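Side-chain contacts in putative amidohydrolase (Unidentified, PDB 3MKV), which probably acts as a zinc-dependent prolidase of the amidohydrolase superfamily, hydrolysing dipeptides that end in proline: residues A240-R243 with A244-G248; N256-D259 with D260-R264; V278-D281 with A282-S285. All blocks are in the same frame, centred on the assembly; numbering follows the deposited sequence. Where two conformers were deposited one is given.

Contact 1: A240-R243 with A244-G248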
# COMPACT_ATOMS: atom_id res chain seq x y z
N ALA A 240 7.09 -19.99 -32.81
CA ALA A 240 7.71 -19.26 -31.71
C ALA A 240 9.15 -18.83 -32.03
O ALA A 240 9.57 -17.71 -31.74
CB ALA A 240 7.67 -20.10 -30.45
N ILE A 241 9.91 -19.72 -32.65
CA ILE A 241 11.23 -19.37 -33.12
C ILE A 241 11.18 -18.22 -34.12
O ILE A 241 11.93 -17.25 -34.00
CB ILE A 241 11.89 -20.57 -33.78
CG1 ILE A 241 12.09 -21.69 -32.75
CG2 ILE A 241 13.19 -20.14 -34.44
CD1 ILE A 241 12.57 -23.01 -33.34
N ALA A 242 10.29 -18.32 -35.09
CA ALA A 242 10.18 -17.33 -36.16
C ALA A 242 9.86 -15.92 -35.66
O ALA A 242 10.46 -14.94 -36.10
CB ALA A 242 9.15 -17.79 -37.21
N ARG A 243 8.89 -15.80 -34.75
CA ARG A 243 8.45 -14.48 -34.30
C ARG A 243 9.53 -13.80 -33.47
O ARG A 243 9.75 -12.58 -33.57
CB ARG A 243 7.13 -14.57 -33.52
CG ARG A 243 7.13 -15.63 -32.44
CD ARG A 243 5.71 -15.94 -31.96
NE ARG A 243 4.98 -14.73 -31.57
CZ ARG A 243 4.92 -14.25 -30.33
NH1 ARG A 243 5.54 -14.86 -29.32
NH2 ARG A 243 4.22 -13.14 -30.10
N ALA A 244 10.19 -14.59 -32.64
CA ALA A 244 11.30 -14.13 -31.83
C ALA A 244 12.38 -13.52 -32.69
O ALA A 244 12.89 -12.44 -32.41
CB ALA A 244 11.86 -15.30 -31.01
N VAL A 245 12.73 -14.22 -33.76
CA VAL A 245 13.76 -13.72 -34.67
C VAL A 245 13.35 -12.45 -35.42
O VAL A 245 14.18 -11.57 -35.65
CB VAL A 245 14.23 -14.81 -35.63
CG1 VAL A 245 15.01 -14.21 -36.78
CG2 VAL A 245 15.10 -15.80 -34.89
N ARG A 246 12.08 -12.36 -35.81
CA ARG A 246 11.57 -11.19 -36.52
C ARG A 246 11.51 -10.00 -35.57
O ARG A 246 11.46 -8.85 -36.00
CB ARG A 246 10.17 -11.45 -37.07
CG ARG A 246 10.13 -12.29 -38.33
CD ARG A 246 8.71 -12.40 -38.86
NE ARG A 246 7.99 -13.55 -38.33
CZ ARG A 246 7.03 -13.50 -37.41
NH1 ARG A 246 6.44 -14.62 -37.01
NH2 ARG A 246 6.66 -12.33 -36.90
N CYS A 247 11.49 -10.28 -34.28
CA CYS A 247 11.42 -9.23 -33.27
C CYS A 247 12.81 -8.76 -32.86
O CYS A 247 12.94 -7.76 -32.16
CB CYS A 247 10.62 -9.69 -32.06
SG CYS A 247 8.85 -9.86 -32.38
N GLY A 248 13.84 -9.48 -33.29
CA GLY A 248 15.21 -9.01 -33.15
C GLY A 248 16.09 -9.83 -32.23
O GLY A 248 17.25 -9.47 -32.00

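Contact 2: N256-D259 with D260-R264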
# COMPACT_ATOMS: atom_id res chain seq x y z
N ASN A 256 14.24 -27.12 -30.66
CA ASN A 256 14.04 -28.54 -30.92
C ASN A 256 13.14 -28.88 -32.11
O ASN A 256 13.47 -29.75 -32.93
CB ASN A 256 13.51 -29.25 -29.68
CG ASN A 256 14.56 -29.40 -28.60
OD1 ASN A 256 15.22 -28.44 -28.20
ND2 ASN A 256 14.70 -30.63 -28.10
N LEU A 257 11.99 -28.22 -32.19
CA LEU A 257 10.99 -28.55 -33.20
C LEU A 257 11.08 -27.63 -34.41
O LEU A 257 10.12 -27.46 -35.16
CB LEU A 257 9.59 -28.49 -32.59
CG LEU A 257 9.41 -29.49 -31.45
CD1 LEU A 257 8.09 -29.28 -30.71
CD2 LEU A 257 9.52 -30.91 -31.98
N ILE A 258 12.24 -27.03 -34.61
CA ILE A 258 12.44 -26.15 -35.74
C ILE A 258 12.25 -26.94 -37.03
O ILE A 258 12.46 -28.15 -37.07
CB ILE A 258 13.84 -25.51 -35.72
CG1 ILE A 258 13.95 -24.41 -36.77
CG2 ILE A 258 14.93 -26.56 -35.90
CD1 ILE A 258 15.17 -23.52 -36.57
N ASP A 259 11.85 -26.24 -38.09
CA ASP A 259 11.68 -26.86 -39.40
C ASP A 259 12.57 -26.19 -40.45
O ASP A 259 13.06 -25.08 -40.24
CB ASP A 259 10.22 -26.82 -39.83
CG ASP A 259 9.71 -25.40 -40.03
OD1 ASP A 259 10.51 -24.45 -39.88
OD2 ASP A 259 8.51 -25.24 -40.35
N ASP A 260 12.78 -26.89 -41.56
CA ASP A 260 13.61 -26.37 -42.65
C ASP A 260 13.35 -24.90 -42.92
O ASP A 260 14.29 -24.10 -43.04
CB ASP A 260 13.36 -27.17 -43.93
CG ASP A 260 13.74 -28.62 -43.79
OD1 ASP A 260 12.83 -29.48 -43.81
OD2 ASP A 260 14.95 -28.91 -43.64
N GLU A 261 12.08 -24.54 -43.02
CA GLU A 261 11.69 -23.19 -43.38
C GLU A 261 12.13 -22.15 -42.34
O GLU A 261 12.58 -21.05 -42.69
CB GLU A 261 10.18 -23.11 -43.61
CG GLU A 261 9.70 -21.72 -44.00
CD GLU A 261 8.20 -21.55 -43.86
OE1 GLU A 261 7.76 -20.48 -43.39
OE2 GLU A 261 7.45 -22.50 -44.22
N THR A 262 12.00 -22.50 -41.07
CA THR A 262 12.40 -21.61 -39.99
C THR A 262 13.92 -21.62 -39.86
O THR A 262 14.54 -20.59 -39.59
CB THR A 262 11.77 -22.01 -38.65
OG1 THR A 262 10.36 -22.17 -38.83
CG2 THR A 262 12.02 -20.94 -37.60
N ALA A 263 14.51 -22.80 -40.05
CA ALA A 263 15.96 -22.92 -40.03
C ALA A 263 16.55 -21.93 -41.01
O ALA A 263 17.53 -21.25 -40.71
CB ALA A 263 16.39 -24.34 -40.39
N ARG A 264 15.92 -21.85 -42.18
CA ARG A 264 16.36 -20.93 -43.22
C ARG A 264 16.30 -19.49 -42.75
O ARG A 264 17.24 -18.73 -42.95
CB ARG A 264 15.54 -21.12 -44.50
CG ARG A 264 16.04 -22.23 -45.42
CD ARG A 264 15.56 -22.05 -46.87
NE ARG A 264 14.11 -22.19 -46.99
CZ ARG A 264 13.45 -23.34 -46.87
NH1 ARG A 264 14.12 -24.47 -46.60
NH2 ARG A 264 12.13 -23.38 -46.99

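Contact 3: V278-D281 with A282-S285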
# COMPACT_ATOMS: atom_id res chain seq x y z
N VAL A 278 21.57 -32.85 -24.40
CA VAL A 278 21.92 -33.71 -23.27
C VAL A 278 20.89 -33.63 -22.14
O VAL A 278 20.63 -34.61 -21.43
CB VAL A 278 23.32 -33.38 -22.74
CG1 VAL A 278 23.38 -31.93 -22.25
CG2 VAL A 278 23.73 -34.36 -21.64
N THR A 279 20.29 -32.45 -21.98
CA THR A 279 19.36 -32.24 -20.89
C THR A 279 18.09 -33.08 -21.05
O THR A 279 17.56 -33.60 -20.07
CB THR A 279 18.97 -30.76 -20.73
OG1 THR A 279 18.16 -30.61 -19.56
CG2 THR A 279 18.20 -30.27 -21.94
N TYR A 280 17.62 -33.21 -22.28
CA TYR A 280 16.41 -34.00 -22.52
C TYR A 280 16.63 -35.49 -22.24
O TYR A 280 15.78 -36.14 -21.62
CB TYR A 280 15.86 -33.73 -23.92
CG TYR A 280 15.74 -32.25 -24.16
CD1 TYR A 280 14.96 -31.47 -23.32
CD2 TYR A 280 16.43 -31.61 -25.19
CE1 TYR A 280 14.85 -30.11 -23.50
CE2 TYR A 280 16.33 -30.24 -25.38
CZ TYR A 280 15.53 -29.49 -24.52
OH TYR A 280 15.40 -28.13 -24.66
N ASP A 281 17.78 -36.01 -22.66
CA ASP A 281 18.15 -37.39 -22.36
C ASP A 281 18.19 -37.68 -20.85
O ASP A 281 17.94 -38.80 -20.42
CB ASP A 281 19.50 -37.72 -22.99
CG ASP A 281 19.42 -37.83 -24.51
OD1 ASP A 281 20.42 -38.29 -25.12
OD2 ASP A 281 18.37 -37.46 -25.08
N ALA A 282 18.52 -36.66 -20.06
CA ALA A 282 18.64 -36.81 -18.61
C ALA A 282 17.31 -36.67 -17.90
O ALA A 282 17.04 -37.38 -16.93
CB ALA A 282 19.64 -35.81 -18.06
N LEU A 283 16.47 -35.74 -18.36
CA LEU A 283 15.16 -35.57 -17.76
C LEU A 283 14.36 -36.87 -17.86
O LEU A 283 13.63 -37.24 -16.94
CB LEU A 283 14.40 -34.42 -18.44
CG LEU A 283 14.90 -33.00 -18.13
CD1 LEU A 283 14.24 -31.98 -19.03
CD2 LEU A 283 14.69 -32.66 -16.66
N ALA A 284 14.51 -37.55 -18.99
CA ALA A 284 13.83 -38.83 -19.20
C ALA A 284 14.42 -39.94 -18.33
O ALA A 284 13.67 -40.72 -17.74
CB ALA A 284 13.89 -39.21 -20.68
N SER A 285 15.74 -40.00 -18.23
CA SER A 285 16.45 -41.09 -17.55
C SER A 285 16.34 -41.07 -16.03
O SER A 285 16.10 -42.11 -15.40
CB SER A 285 17.93 -41.10 -17.93
OG SER A 285 18.11 -41.02 -19.34

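Contact 1: A240-R243 with A244-G248
V245 N and R246 N donate to I241 O and A242 O, each at 3.1 Å, the i to i+4 bonds of an alpha helix, while the bonds A244 N to A240 O and C247 N to R243 O are weak. The last turn closes in a Schellman motif: G248 takes a positive phi of 115°, and its N bonds V245 O and, weakly, A244 O. In one of its two deposited conformers R246 folds back along the helix. There its chain bends at chi3 (-91°), which lays the guanidinium over the preceding turn. R243 CA sits 3.3 Å from the plane of that group, off its centre. In this conformer R246 NH2 makes a long, weak ion pair with E214 OE1. CG of R243 stands between the backbone N and the carbonyl carbon (chi1 49°), and the guanidinium leaves the helix, where NH2 bonds Y212 O. V245 CG2 lies 3.6 Å from I241 O. The helix 238-246 links parallel strands 232-235 and 251-254 in a beta-alpha-beta unit of the TIM-barrel type. A244 and V245 pack on I252 of the following strand. C247 leans on helix 214-225, and I241 and A242 on helix 260-269.

Contact 2: N256-D259 with D260-R264
D259 is the N-cap of helix 260-269, and T262, three residues on, answers it with both its backbone N and its hydroxyl. This is the start of a helix that follows strand 251-254 in the TIM-barrel-like amidohydrolase domain. OD1 of D259 takes T262 N at 2.7 Å and T262 OG1 at 2.5 Å. Both donors come on its syn side, but from opposite faces of the carboxylate plane. Two bonds therefore grip one oxygen and restrain the rotation of the carboxylate. CG of D259 sits between its backbone N and carbonyl carbon (chi1 64°), which brings OD1 back over the first turn. The helix N-terminus would probably stabilise the negative charge. The inner side is closely packed. I258 CD1 touches A263 CA at 3.6 Å, and I258 CG1 meets T262 CB at 3.7 Å. Here I258 and T262 also pack on I241 of helix 238-246, and A263 on I313 of helix 307-317. The outer side is looser. E261 is exposed, and its chain runs extended away from the cap. D260 is partly exposed and turns its carboxylate to a salt bridge with R316. The first turn is closed by A263 N, which bonds D259 O at 2.7 Å, nearly straight at 171°.

Contact 3: V278-D281 with A282-S285
T279 O accepts L283 N at 2.9 Å and a second, weak bond from A282 N. A282 N is shared, since it also donates to V278 O at 3.2 Å. Y280 O receives A284 N at 3.2 Å. D281 O takes a weak bond from S285 N at 3.3 Å and another from the hydroxyl of S285. The modelled 2.5 Å from S285 OG to D281 O is shorter than expected, and its exact length is doubtful. The side chain of S285 is turned back to its own helix: chi1 of -49° sets OG beside the backbone N, close to that carbonyl. Helix 277-286 belongs to the TIM-barrel-type amidohydrolase domain and lies beside its dinuclear zinc site. The polar ends of T279, Y280 and D281 have partners outside the helix. T279 OG1 bonds the backbone O of D326, a zinc ligand, and Y280 OH bonds Y236 OH. D281 OD2 has a weak bond from H304 NE2. Between the two segments the apolar contact is slight; L283 also packs on F73, L292 and I300. L283 lies alongside T279, pointing the same way, with its CG 3.3 Å from T279 O. L283 CD1 approaches Y280 CD1 obliquely at 4.4 Å.

In the fold
The three contacts follow one another along the chain, all in the amidohydrolase domain. Contacts 1 and 2 are neighbours, with centres about 12 Å apart. They lie on helices 238-246 and 260-269, which are joined through strand 251-254. They touch where I241 CG2 meets T262 CG2 at 3.5 Å. Contact 3, on helix 277-286, has its centre about 27 Å from that of contact 1 and about 22 Å from that of contact 2. It still reaches the loop of contact 2, because N256 ND2 lies 3.2 Å from Y280 CE2. Contacts 1 and 2 thus pack two helices together, while contact 3 borders the zinc site, with the side chain of Y280 about 6 Å from a zinc ion.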